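Local atomic coordinates of RND efflux system, outer membrane lipoprotein, NodT family (PDB entry 6U94), a protein that probably serves as the outer-membrane channel component of an RND-type efflux system. Residues E404-A409 against D425-L430; D196-I201 against R217-V222; E280-I285 against Y452-G457. All coordinates share one frame; numbering follows the deposited sequence.

Interaction 1. Residues E404-A409 against D425-L430; sequences ETKRLA and DAQRQL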
ATOM      1  N   GLU A 404     -23.600 -11.906 -16.628  1.00 77.14           N
ATOM      2  CA  GLU A 404     -24.661 -12.067 -17.616  1.00 83.00           C
ATOM      3  C   GLU A 404     -24.406 -13.275 -18.508  1.00 82.10           C
ATOM      4  O   GLU A 404     -25.346 -13.994 -18.869  1.00 89.97           O
ATOM      5  CB  GLU A 404     -24.792 -10.794 -18.453  1.00 86.47           C
ATOM      6  CG  GLU A 404     -25.735 -10.907 -19.645  1.00 92.35           C
ATOM      7  CD  GLU A 404     -27.204 -10.968 -19.247  1.00100.35           C
ATOM      8  OE1 GLU A 404     -27.515 -10.910 -18.039  1.00102.58           O
ATOM      9  OE2 GLU A 404     -28.054 -11.069 -20.155  1.00105.86           O
ATOM     10  N   THR A 405     -23.145 -13.516 -18.872  1.00 78.54           N
ATOM     11  CA  THR A 405     -22.819 -14.694 -19.671  1.00 81.64           C
ATOM     12  C   THR A 405     -23.222 -15.973 -18.949  1.00 85.27           C
ATOM     13  O   THR A 405     -23.847 -16.861 -19.540  1.00 92.84           O
ATOM     14  CB  THR A 405     -21.330 -14.715 -20.004  1.00 77.27           C
ATOM     15  OG1 THR A 405     -20.997 -13.544 -20.754  1.00 79.58           O
ATOM     16  CG2 THR A 405     -20.986 -15.950 -20.825  1.00 80.19           C
ATOM     17  N   LYS A 406     -22.880 -16.076 -17.662  1.00 82.08           N
ATOM     18  CA  LYS A 406     -23.285 -17.239 -16.882  1.00 84.24           C
ATOM     19  C   LYS A 406     -24.804 -17.353 -16.796  1.00 87.38           C
ATOM     20  O   LYS A 406     -25.338 -18.465 -16.730  1.00 93.61           O
ATOM     21  CB  LYS A 406     -22.672 -17.177 -15.482  1.00 79.76           C
ATOM     22  CG  LYS A 406     -23.022 -18.371 -14.607  1.00 83.67           C
ATOM     23  CD  LYS A 406     -22.611 -18.157 -13.164  1.00 86.63           C
ATOM     24  CE  LYS A 406     -23.377 -19.089 -12.239  1.00 89.82           C
ATOM     25  NZ  LYS A 406     -24.841 -18.801 -12.255  1.00 89.17           N
ATOM     26  N   ARG A 407     -25.513 -16.222 -16.804  1.00 85.65           N
ATOM     27  CA  ARG A 407     -26.972 -16.268 -16.761  1.00 87.18           C
ATOM     28  C   ARG A 407     -27.546 -16.806 -18.065  1.00 88.83           C
ATOM     29  O   ARG A 407     -28.473 -17.625 -18.053  1.00 86.61           O
ATOM     30  CB  ARG A 407     -27.534 -14.878 -16.464  1.00 90.47           C
ATOM     31  CG  ARG A 407     -29.040 -14.858 -16.261  1.00 93.76           C
ATOM     32  CD  ARG A 407     -29.560 -13.446 -16.030  1.00 95.86           C
ATOM     33  NE  ARG A 407     -29.620 -12.669 -17.265  1.00 97.62           N
ATOM     34  CZ  ARG A 407     -30.686 -12.609 -18.058  1.00101.88           C
ATOM     35  NH1 ARG A 407     -31.788 -13.280 -17.746  1.00104.44           N
ATOM     36  NH2 ARG A 407     -30.655 -11.878 -19.164  1.00100.91           N
ATOM     37  N   LEU A 408     -27.018 -16.352 -19.204  1.00 89.78           N
ATOM     38  CA  LEU A 408     -27.465 -16.876 -20.488  1.00 88.88           C
ATOM     39  C   LEU A 408     -26.997 -18.307 -20.710  1.00 94.83           C
ATOM     40  O   LEU A 408     -27.623 -19.040 -21.483  1.00100.08           O
ATOM     41  CB  LEU A 408     -26.975 -15.974 -21.619  1.00 88.40           C
ATOM     42  CG  LEU A 408     -27.464 -14.526 -21.529  1.00 90.33           C
ATOM     43  CD1 LEU A 408     -26.846 -13.671 -22.624  1.00 90.77           C
ATOM     44  CD2 LEU A 408     -28.985 -14.470 -21.594  1.00 87.54           C
ATOM     45  N   ALA A 409     -25.915 -18.717 -20.048  1.00 95.85           N
ATOM     46  CA  ALA A 409     -25.502 -20.114 -20.092  1.00 97.42           C
ATOM     47  C   ALA A 409     -26.409 -20.987 -19.234  1.00101.74           C
ATOM     48  O   ALA A 409     -26.816 -22.072 -19.666  1.00 96.28           O
ATOM     49  CB  ALA A 409     -24.048 -20.243 -19.640  1.00 88.39           C
ATOM     50  N   ASP A 425     -17.463 -22.976 -17.751  1.00101.58           N
ATOM     51  CA  ASP A 425     -16.424 -22.032 -18.149  1.00101.95           C
ATOM     52  C   ASP A 425     -16.732 -20.622 -17.659  1.00 97.29           C
ATOM     53  O   ASP A 425     -15.828 -19.894 -17.231  1.00 96.73           O
ATOM     54  CB  ASP A 425     -16.260 -22.046 -19.669  1.00109.83           C
ATOM     55  CG  ASP A 425     -15.167 -21.113 -20.147  1.00115.58           C
ATOM     56  OD1 ASP A 425     -14.212 -20.864 -19.380  1.00119.02           O
ATOM     57  OD2 ASP A 425     -15.268 -20.619 -21.287  1.00119.51           O
ATOM     58  N   ALA A 426     -18.004 -20.216 -17.713  1.00 93.08           N
ATOM     59  CA  ALA A 426     -18.360 -18.862 -17.303  1.00 86.99           C
ATOM     60  C   ALA A 426     -18.242 -18.686 -15.793  1.00 83.91           C
ATOM     61  O   ALA A 426     -17.745 -17.657 -15.321  1.00 82.98           O
ATOM     62  CB  ALA A 426     -19.774 -18.524 -17.774  1.00 86.87           C
ATOM     63  N   GLN A 427     -18.697 -19.678 -15.021  1.00 84.12           N
ATOM     64  CA  GLN A 427     -18.601 -19.589 -13.568  1.00 87.18           C
ATOM     65  C   GLN A 427     -17.149 -19.538 -13.114  1.00 89.27           C
ATOM     66  O   GLN A 427     -16.798 -18.768 -12.212  1.00 83.00           O
ATOM     67  CB  GLN A 427     -19.325 -20.774 -12.924  1.00 92.08           C
ATOM     68  CG  GLN A 427     -19.324 -20.772 -11.397  1.00 96.12           C
ATOM     69  CD  GLN A 427     -18.062 -21.370 -10.799  1.00100.89           C
ATOM     70  OE1 GLN A 427     -17.345 -22.126 -11.458  1.00103.53           O
ATOM     71  NE2 GLN A 427     -17.779 -21.025  -9.549  1.00100.26           N
ATOM     72  N   ARG A 428     -16.291 -20.358 -13.725  1.00 93.62           N
ATOM     73  CA  ARG A 428     -14.884 -20.389 -13.343  1.00 95.42           C
ATOM     74  C   ARG A 428     -14.201 -19.059 -13.638  1.00 92.77           C
ATOM     75  O   ARG A 428     -13.347 -18.605 -12.864  1.00 91.48           O
ATOM     76  CB  ARG A 428     -14.188 -21.543 -14.066  1.00102.66           C
ATOM     77  CG  ARG A 428     -12.831 -21.207 -14.655  1.00109.29           C
ATOM     78  CD  ARG A 428     -12.308 -22.335 -15.531  1.00117.78           C
ATOM     79  NE  ARG A 428     -12.612 -22.130 -16.944  1.00123.36           N
ATOM     80  CZ  ARG A 428     -12.149 -22.900 -17.922  1.00131.89           C
ATOM     81  NH1 ARG A 428     -11.362 -23.928 -17.641  1.00134.97           N
ATOM     82  NH2 ARG A 428     -12.470 -22.644 -19.183  1.00135.88           N
ATOM     83  N   GLN A 429     -14.569 -18.412 -14.748  1.00 89.96           N
ATOM     84  CA  GLN A 429     -14.025 -17.091 -15.039  1.00 87.18           C
ATOM     85  C   GLN A 429     -14.621 -16.031 -14.123  1.00 81.00           C
ATOM     86  O   GLN A 429     -13.930 -15.076 -13.749  1.00 77.96           O
ATOM     87  CB  GLN A 429     -14.277 -16.720 -16.500  1.00 93.24           C
ATOM     88  CG  GLN A 429     -13.461 -17.514 -17.497  1.00100.48           C
ATOM     89  CD  GLN A 429     -13.636 -17.004 -18.914  1.00105.08           C
ATOM     90  OE1 GLN A 429     -14.091 -15.881 -19.129  1.00104.92           O
ATOM     91  NE2 GLN A 429     -13.279 -17.831 -19.891  1.00109.99           N
ATOM     92  N   LEU A 430     -15.896 -16.178 -13.755  1.00 79.55           N
ATOM     93  CA  LEU A 430     -16.532 -15.201 -12.877  1.00 73.56           C
ATOM     94  C   LEU A 430     -15.906 -15.224 -11.487  1.00 71.25           C
ATOM     95  O   LEU A 430     -15.567 -14.174 -10.929  1.00 69.59           O
ATOM     96  CB  LEU A 430     -18.035 -15.472 -12.799  1.00 73.25           C
ATOM     97  CG  LEU A 430     -18.845 -14.619 -11.820  1.00 69.82           C
ATOM     98  CD1 LEU A 430     -18.794 -13.152 -12.207  1.00 66.82           C
ATOM     99  CD2 LEU A 430     -20.284 -15.108 -11.752  1.00 72.46           C
TER
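Two long antiparallel helices, joined by a short connection as in the helical hairpins of outer membrane factors, pack here along 404-409 of helix 362-415 and 425-430 of helix 421-454. The short segments approach to 8.8 Å and cross at -158°, and the small side chain of Ala426 makes this spacing possible. Its methyl lies directly against the backbone of the other helix, CB standing 3.8 Å from CA of Lys406. At the margin, the Thr405 methyl also reaches it, with CG2 4.2 Å from CB of Ala426.

Lys406 supplies the rest of the contact with its aliphatic chain. CG is anti to the backbone N (chi1 -179°), and the extended chain runs past Gln427 CB and crosses Leu430 at roughly a right angle, so that CD of Lys406 meets CD2 of Leu430 at 4.1 Å. The bend at chi4 (-64°) then takes the ammonium group off the apolar seam, and NZ forms a salt bridge with Asp410 one turn farther along its own helix. Leu430 also packs on Ile399 and Leu402 of helix 362-415, extending the seam. At the root of the lysine chain, CB of Lys406 lies 3.9 Å from CB of Ala426, so the alanine methyl touches the start of that chain as well as the backbone beside it.

Interaction 2. Residues D196-I201 against R217-V222; sequences DAADMI and RADTQV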
ATOM      1  N   ASP A 196     -24.559 -27.126  -4.614  1.00114.32           N
ATOM      2  CA  ASP A 196     -25.918 -27.330  -5.098  1.00118.66           C
ATOM      3  C   ASP A 196     -25.941 -27.560  -6.603  1.00116.94           C
ATOM      4  O   ASP A 196     -26.805 -28.287  -7.106  1.00121.15           O
ATOM      5  CB  ASP A 196     -26.793 -26.134  -4.725  1.00120.70           C
ATOM      6  CG  ASP A 196     -26.706 -25.788  -3.252  1.00124.10           C
ATOM      7  OD1 ASP A 196     -26.296 -26.661  -2.461  1.00127.80           O
ATOM      8  OD2 ASP A 196     -27.052 -24.644  -2.884  1.00123.05           O
ATOM      9  N   ALA A 197     -25.003 -26.953  -7.334  1.00111.59           N
ATOM     10  CA  ALA A 197     -24.888 -27.230  -8.761  1.00108.83           C
ATOM     11  C   ALA A 197     -24.455 -28.672  -9.000  1.00112.66           C
ATOM     12  O   ALA A 197     -24.987 -29.349  -9.888  1.00116.66           O
ATOM     13  CB  ALA A 197     -23.906 -26.253  -9.408  1.00101.67           C
ATOM     14  N   ALA A 198     -23.498 -29.162  -8.210  1.00111.91           N
ATOM     15  CA  ALA A 198     -23.068 -30.550  -8.348  1.00116.68           C
ATOM     16  C   ALA A 198     -24.172 -31.521  -7.946  1.00122.09           C
ATOM     17  O   ALA A 198     -24.246 -32.633  -8.483  1.00124.31           O
ATOM     18  CB  ALA A 198     -21.811 -30.797  -7.513  1.00116.16           C
ATOM     19  N   ASP A 199     -25.038 -31.124  -7.009  1.00125.71           N
ATOM     20  CA  ASP A 199     -26.160 -31.980  -6.637  1.00133.88           C
ATOM     21  C   ASP A 199     -27.189 -32.062  -7.759  1.00140.10           C
ATOM     22  O   ASP A 199     -27.760 -33.130  -8.009  1.00148.64           O
ATOM     23  CB  ASP A 199     -26.816 -31.471  -5.354  1.00133.38           C
ATOM     24  CG  ASP A 199     -25.944 -31.668  -4.131  1.00131.21           C
ATOM     25  OD1 ASP A 199     -25.031 -32.519  -4.180  1.00132.36           O
ATOM     26  OD2 ASP A 199     -26.178 -30.979  -3.117  1.00128.77           O
ATOM     27  N   MET A 200     -27.434 -30.945  -8.449  1.00132.77           N
ATOM     28  CA  MET A 200     -28.438 -30.935  -9.507  1.00134.46           C
ATOM     29  C   MET A 200     -27.977 -31.740 -10.717  1.00136.81           C
ATOM     30  O   MET A 200     -28.790 -32.402 -11.373  1.00142.11           O
ATOM     31  CB  MET A 200     -28.762 -29.498  -9.911  1.00129.90           C
ATOM     32  N   ILE A 201     -26.679 -31.697 -11.025  1.00133.52           N
ATOM     33  CA  ILE A 201     -26.166 -32.408 -12.194  1.00134.26           C
ATOM     34  C   ILE A 201     -26.225 -33.914 -11.978  1.00142.30           C
ATOM     35  O   ILE A 201     -26.635 -34.668 -12.870  1.00147.49           O
ATOM     36  CB  ILE A 201     -24.737 -31.935 -12.515  1.00125.31           C
ATOM     37  CG1 ILE A 201     -24.748 -30.455 -12.885  1.00121.76           C
ATOM     38  CG2 ILE A 201     -24.135 -32.764 -13.639  1.00123.74           C
ATOM     39  CD1 ILE A 201     -23.375 -29.871 -13.037  1.00117.31           C
ATOM     40  N   ARG A 217     -16.407 -32.035 -14.009  1.00103.75           N
ATOM     41  CA  ARG A 217     -16.324 -30.579 -14.064  1.00 97.98           C
ATOM     42  C   ARG A 217     -16.977 -29.948 -12.844  1.00 96.81           C
ATOM     43  O   ARG A 217     -16.393 -29.072 -12.195  1.00 94.20           O
ATOM     44  CB  ARG A 217     -16.983 -30.059 -15.339  1.00 98.49           C
ATOM     45  CG  ARG A 217     -16.171 -30.243 -16.597  1.00100.75           C
ATOM     46  CD  ARG A 217     -17.022 -29.907 -17.801  1.00108.44           C
ATOM     47  NE  ARG A 217     -16.327 -30.151 -19.057  1.00113.03           N
ATOM     48  CZ  ARG A 217     -16.944 -30.402 -20.207  1.00119.83           C
ATOM     49  NH1 ARG A 217     -18.269 -30.452 -20.256  1.00121.37           N
ATOM     50  NH2 ARG A 217     -16.236 -30.612 -21.304  1.00122.41           N
ATOM     51  N   ALA A 218     -18.202 -30.375 -12.523  1.00 95.64           N
ATOM     52  CA  ALA A 218     -18.896 -29.828 -11.364  1.00 95.56           C
ATOM     53  C   ALA A 218     -18.126 -30.083 -10.078  1.00 99.47           C
ATOM     54  O   ALA A 218     -18.179 -29.265  -9.151  1.00 96.66           O
ATOM     55  CB  ALA A 218     -20.301 -30.419 -11.264  1.00 95.03           C
ATOM     56  N   ASP A 219     -17.401 -31.201 -10.001  1.00102.74           N
ATOM     57  CA  ASP A 219     -16.623 -31.494  -8.806  1.00105.72           C
ATOM     58  C   ASP A 219     -15.354 -30.656  -8.726  1.00 97.49           C
ATOM     59  O   ASP A 219     -14.935 -30.291  -7.624  1.00 90.10           O
ATOM     60  CB  ASP A 219     -16.281 -32.985  -8.745  1.00117.43           C
ATOM     61  CG  ASP A 219     -17.370 -33.805  -8.074  1.00128.12           C
ATOM     62  OD1 ASP A 219     -18.304 -33.201  -7.510  1.00130.97           O
ATOM     63  OD2 ASP A 219     -17.292 -35.053  -8.110  1.00132.62           O
ATOM     64  N   THR A 220     -14.733 -30.337  -9.864  1.00 97.93           N
ATOM     65  CA  THR A 220     -13.564 -29.467  -9.843  1.00 99.89           C
ATOM     66  C   THR A 220     -13.929 -27.996  -9.690  1.00100.98           C
ATOM     67  O   THR A 220     -13.045 -27.184  -9.397  1.00101.16           O
ATOM     68  CB  THR A 220     -12.714 -29.655 -11.104  1.00 97.83           C
ATOM     69  OG1 THR A 220     -13.469 -29.279 -12.260  1.00 99.90           O
ATOM     70  CG2 THR A 220     -12.266 -31.102 -11.239  1.00 99.63           C
ATOM     71  N   GLN A 221     -15.197 -27.631  -9.892  1.00105.52           N
ATOM     72  CA  GLN A 221     -15.654 -26.307  -9.482  1.00105.42           C
ATOM     73  C   GLN A 221     -15.714 -26.210  -7.964  1.00103.16           C
ATOM     74  O   GLN A 221     -15.264 -25.220  -7.374  1.00102.27           O
ATOM     75  CB  GLN A 221     -17.026 -26.005 -10.086  1.00109.72           C
ATOM     76  CG  GLN A 221     -17.016 -25.641 -11.557  1.00112.15           C
ATOM     77  CD  GLN A 221     -18.413 -25.379 -12.095  1.00117.55           C
ATOM     78  OE1 GLN A 221     -19.049 -24.383 -11.747  1.00119.19           O
ATOM     79  NE2 GLN A 221     -18.897 -26.279 -12.941  1.00119.29           N
ATOM     80  N   VAL A 222     -16.282 -27.230  -7.319  1.00103.94           N
ATOM     81  CA  VAL A 222     -16.330 -27.272  -5.861  1.00103.41           C
ATOM     82  C   VAL A 222     -14.924 -27.391  -5.287  1.00100.73           C
ATOM     83  O   VAL A 222     -14.609 -26.797  -4.249  1.00101.51           O
ATOM     84  CB  VAL A 222     -17.234 -28.430  -5.398  1.00103.58           C
ATOM     85  CG1 VAL A 222     -17.227 -28.550  -3.885  1.00105.59           C
ATOM     86  CG2 VAL A 222     -18.646 -28.233  -5.913  1.00103.95           C
TER
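The apolar contacts between 196-201 and 217-222 centre on two alanines that face each other near the tip of an antiparallel helical hairpin. Ala198 and Ala218 are the pair in register, their CA atoms 5.2 Å apart, and the methyls meet with CB of Ala198 4.1 Å from CB of Ala218. With such small residues on both sides, the axes of the short segments can run 9.1 Å apart at 166°, close to antiparallel. Ile201, one turn on from Ala198, makes the tightest touch. Its CG1 lies anti to the carbonyl carbon (chi1 -63°) and chi2 is extended (172°), which carries the tip of the longer branch across the interface until CD1 of Ile201 is 3.6 Å from CB of Ala218. The methyl of Ala218 thus sits against both this tip and the backbone of Ala198, whose CA is 4.0 Å from CB of Ala218. One turn along the other helix, a branch of Val222 closes the opposite end more loosely, CG2 lying 4.4 Å from the CB of Ala198.

Polar groups play a minor part across the interface. The carboxylate of Asp219 skirts its exposed margin, OD1 coming 4.3 Å from CB of Ala198. The hydrogen bond from OG1 of Thr220 to O of Arg217 lies on the far side of its helix from this interface.

Among the neighbouring elements, Val222 continues the seam onto Leu191 and Gln195 of helix 156-203, Tyr420 covers Ala197 and Ile201, and Phe424 of helix 421-454 packs against Arg217, Thr220 and Gln221.

Interaction 3. Residues E280-I285 against Y452-G457; sequences ERRPDI and YKALGG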
ATOM      1  N   GLU A 280       9.046  18.363   3.847  1.00 52.43           N
ATOM      2  CA  GLU A 280      10.064  18.736   4.823  1.00 54.76           C
ATOM      3  C   GLU A 280      10.041  17.815   6.036  1.00 56.83           C
ATOM      4  O   GLU A 280      11.060  17.672   6.720  1.00 57.16           O
ATOM      5  CB  GLU A 280       9.872  20.188   5.260  1.00 54.39           C
ATOM      6  CG  GLU A 280      10.113  21.216   4.167  1.00 54.71           C
ATOM      7  CD  GLU A 280       9.548  22.580   4.512  1.00 60.03           C
ATOM      8  OE1 GLU A 280       8.970  22.728   5.611  1.00 64.41           O
ATOM      9  OE2 GLU A 280       9.679  23.504   3.685  1.00 61.42           O
ATOM     10  N   ARG A 281       8.897  17.185   6.318  1.00 53.01           N
ATOM     11  CA  ARG A 281       8.753  16.273   7.448  1.00 49.21           C
ATOM     12  C   ARG A 281       9.187  14.849   7.129  1.00 54.74           C
ATOM     13  O   ARG A 281       9.125  13.989   8.013  1.00 56.93           O
ATOM     14  CB  ARG A 281       7.305  16.249   7.938  1.00 45.31           C
ATOM     15  CG  ARG A 281       6.676  17.609   8.148  1.00 46.27           C
ATOM     16  CD  ARG A 281       5.171  17.442   8.135  1.00 55.65           C
ATOM     17  NE  ARG A 281       4.759  16.646   6.979  1.00 60.23           N
ATOM     18  CZ  ARG A 281       3.595  16.011   6.875  1.00 60.82           C
ATOM     19  NH1 ARG A 281       2.712  16.069   7.864  1.00 62.25           N
ATOM     20  NH2 ARG A 281       3.317  15.311   5.784  1.00 57.49           N
ATOM     21  N   ARG A 282       9.604  14.571   5.899  1.00 53.80           N
ATOM     22  CA  ARG A 282      10.131  13.250   5.588  1.00 52.87           C
ATOM     23  C   ARG A 282      11.401  13.002   6.396  1.00 58.34           C
ATOM     24  O   ARG A 282      12.273  13.881   6.457  1.00 54.29           O
ATOM     25  CB  ARG A 282      10.428  13.119   4.098  1.00 49.71           C
ATOM     26  CG  ARG A 282       9.204  12.909   3.198  1.00 45.60           C
ATOM     27  CD  ARG A 282       9.631  12.835   1.746  1.00 43.53           C
ATOM     28  NE  ARG A 282      10.645  11.806   1.528  1.00 44.79           N
ATOM     29  CZ  ARG A 282      10.439  10.679   0.852  1.00 50.20           C
ATOM     30  NH1 ARG A 282       9.250  10.432   0.303  1.00 51.30           N
ATOM     31  NH2 ARG A 282      11.424   9.798   0.713  1.00 42.37           N
ATOM     32  N   PRO A 283      11.534  11.844   7.044  1.00 60.25           N
ATOM     33  CA  PRO A 283      12.758  11.583   7.817  1.00 61.08           C
ATOM     34  C   PRO A 283      14.045  11.669   7.007  1.00 62.49           C
ATOM     35  O   PRO A 283      15.085  12.023   7.574  1.00 64.14           O
ATOM     36  CB  PRO A 283      12.520  10.171   8.365  1.00 62.50           C
ATOM     37  CG  PRO A 283      11.036  10.099   8.504  1.00 61.89           C
ATOM     38  CD  PRO A 283      10.493  10.836   7.312  1.00 59.67           C
ATOM     39  N   ASP A 284      14.024  11.372   5.704  1.00 57.44           N
ATOM     40  CA  ASP A 284      15.257  11.473   4.931  1.00 54.14           C
ATOM     41  C   ASP A 284      15.580  12.906   4.532  1.00 56.65           C
ATOM     42  O   ASP A 284      16.749  13.214   4.270  1.00 59.56           O
ATOM     43  CB  ASP A 284      15.205  10.575   3.688  1.00 56.50           C
ATOM     44  CG  ASP A 284      13.948  10.775   2.841  1.00 54.69           C
ATOM     45  OD1 ASP A 284      13.044  11.546   3.225  1.00 50.75           O
ATOM     46  OD2 ASP A 284      13.872  10.141   1.769  1.00 55.72           O
ATOM     47  N   ILE A 285      14.585  13.791   4.502  1.00 52.34           N
ATOM     48  CA  ILE A 285      14.879  15.196   4.247  1.00 53.20           C
ATOM     49  C   ILE A 285      15.269  15.913   5.539  1.00 52.43           C
ATOM     50  O   ILE A 285      16.118  16.809   5.524  1.00 54.23           O
ATOM     51  CB  ILE A 285      13.690  15.877   3.543  1.00 51.19           C
ATOM     52  CG1 ILE A 285      13.495  15.275   2.149  1.00 50.74           C
ATOM     53  CG2 ILE A 285      13.899  17.391   3.441  1.00 43.58           C
ATOM     54  CD1 ILE A 285      12.473  16.001   1.312  1.00 48.78           C
ATOM     55  N   TYR A 452       0.704   8.070   2.190  1.00 53.27           N
ATOM     56  CA  TYR A 452       0.731   8.722   3.495  1.00 57.41           C
ATOM     57  C   TYR A 452       2.149   8.784   4.056  1.00 57.05           C
ATOM     58  O   TYR A 452       2.510   9.757   4.727  1.00 55.82           O
ATOM     59  CB  TYR A 452      -0.191   7.990   4.473  1.00 59.25           C
ATOM     60  CG  TYR A 452       0.090   8.321   5.926  1.00 61.89           C
ATOM     61  CD1 TYR A 452       0.940   7.529   6.690  1.00 66.29           C
ATOM     62  CD2 TYR A 452      -0.490   9.429   6.531  1.00 64.21           C
ATOM     63  CE1 TYR A 452       1.207   7.835   8.017  1.00 69.08           C
ATOM     64  CE2 TYR A 452      -0.233   9.739   7.853  1.00 66.18           C
ATOM     65  CZ  TYR A 452       0.617   8.940   8.593  1.00 69.18           C
ATOM     66  OH  TYR A 452       0.876   9.240   9.911  1.00 70.13           O
ATOM     67  N   LYS A 453       2.956   7.753   3.800  1.00 57.62           N
ATOM     68  CA  LYS A 453       4.335   7.732   4.276  1.00 52.17           C
ATOM     69  C   LYS A 453       5.234   8.632   3.436  1.00 58.44           C
ATOM     70  O   LYS A 453       6.005   9.432   3.980  1.00 63.41           O
ATOM     71  CB  LYS A 453       4.866   6.301   4.269  1.00 47.73           C
ATOM     72  CG  LYS A 453       4.118   5.369   5.195  1.00 49.78           C
ATOM     73  CD  LYS A 453       4.936   4.124   5.464  1.00 49.78           C
ATOM     74  CE  LYS A 453       4.819   3.125   4.325  1.00 46.74           C
ATOM     75  NZ  LYS A 453       5.537   1.857   4.643  1.00 51.06           N
ATOM     76  N   ALA A 454       5.145   8.516   2.108  1.00 58.38           N
ATOM     77  CA  ALA A 454       6.019   9.278   1.221  1.00 53.97           C
ATOM     78  C   ALA A 454       5.846  10.783   1.383  1.00 52.26           C
ATOM     79  O   ALA A 454       6.756  11.540   1.029  1.00 51.89           O
ATOM     80  CB  ALA A 454       5.774   8.874  -0.236  1.00 47.56           C
ATOM     81  N   LEU A 455       4.700  11.233   1.896  1.00 54.71           N
ATOM     82  CA  LEU A 455       4.491  12.646   2.183  1.00 53.59           C
ATOM     83  C   LEU A 455       5.184  13.094   3.460  1.00 57.65           C
ATOM     84  O   LEU A 455       5.203  14.296   3.746  1.00 60.80           O
ATOM     85  CB  LEU A 455       2.996  12.957   2.298  1.00 50.01           C
ATOM     86  CG  LEU A 455       2.100  12.812   1.068  1.00 49.11           C
ATOM     87  CD1 LEU A 455       0.646  13.054   1.458  1.00 45.26           C
ATOM     88  CD2 LEU A 455       2.525  13.770  -0.031  1.00 50.07           C
ATOM     89  N   GLY A 456       5.749  12.167   4.227  1.00 57.98           N
ATOM     90  CA  GLY A 456       6.298  12.485   5.523  1.00 59.58           C
ATOM     91  C   GLY A 456       5.321  12.362   6.667  1.00 59.91           C
ATOM     92  O   GLY A 456       5.630  12.818   7.774  1.00 58.22           O
ATOM     93  N   GLY A 457       4.153  11.762   6.442  1.00 58.11           N
ATOM     94  CA  GLY A 457       3.162  11.617   7.489  1.00 55.13           C
ATOM     95  C   GLY A 457       1.869  12.352   7.199  1.00 61.11           C
ATOM     96  O   GLY A 457       1.371  13.100   8.044  1.00 61.42           O
TER
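A Schellman motif with Gly456 at positive phi follows the last turn of helix 421-454, and it is met by the segment 280-285, where Arg282 occupies the N-cap position of helix 283-294. The backbones come unusually close, CA of Arg282 lying 3.9 Å from CA of Gly456. Glycine suits the site twice over: phi is positive, and a CB would collide with the backbone of Arg281 and Arg282.

Two arginines address the carbonyls of the turn. Arg281, bent at chi3 (-49°), spreads its guanidinium so that the Gly456 oxygen sits over the centre of one face. Its NH2 donates to O of Leu455 at 3.0 Å, from above that carbonyl plane, and also to Gly458 O; NH1 adds a weak bond to Gly457 O. Arg282 leaves with CG anti to its carbonyl carbon and turns at chi3 (55°), which brings NH1 2.8 Å from O of Ala454, in the carbonyl plane and on a lone pair. The other side of the same group grips Asp284 side-on through syn lone pairs, NE to OD1 and NH2 to OD2, the latter 2.7 Å and nearly straight at 175°.

Glu377 of helix 362-415 forms a salt bridge with Arg282 NH1, so this buried guanidinium faces two carboxylates. Its positive charge is therefore probably well stabilised, while both cations would favourably oppose the negative C-terminal end of the helix dipole.

How the interactions relate
Interactions 1 and 2 lie side by side, their centres 14 Å apart, on the same side of the chain's centre. Each joins two antiparallel helices, one pair earlier in the chain and one later, and the pairs meet where Gln427 and Gln221 come together. Interaction 3 lies on the opposite side of the chain's centre, its own centre 47 Å from that of interaction 1 and 53 Å from that of interaction 2. Helix 421-454 spans this distance, with interaction 1 near its start and interaction 3 at its end. Along the sequence, interaction 1 is nested within the loop that interaction 3 closes, whereas interaction 2 precedes both.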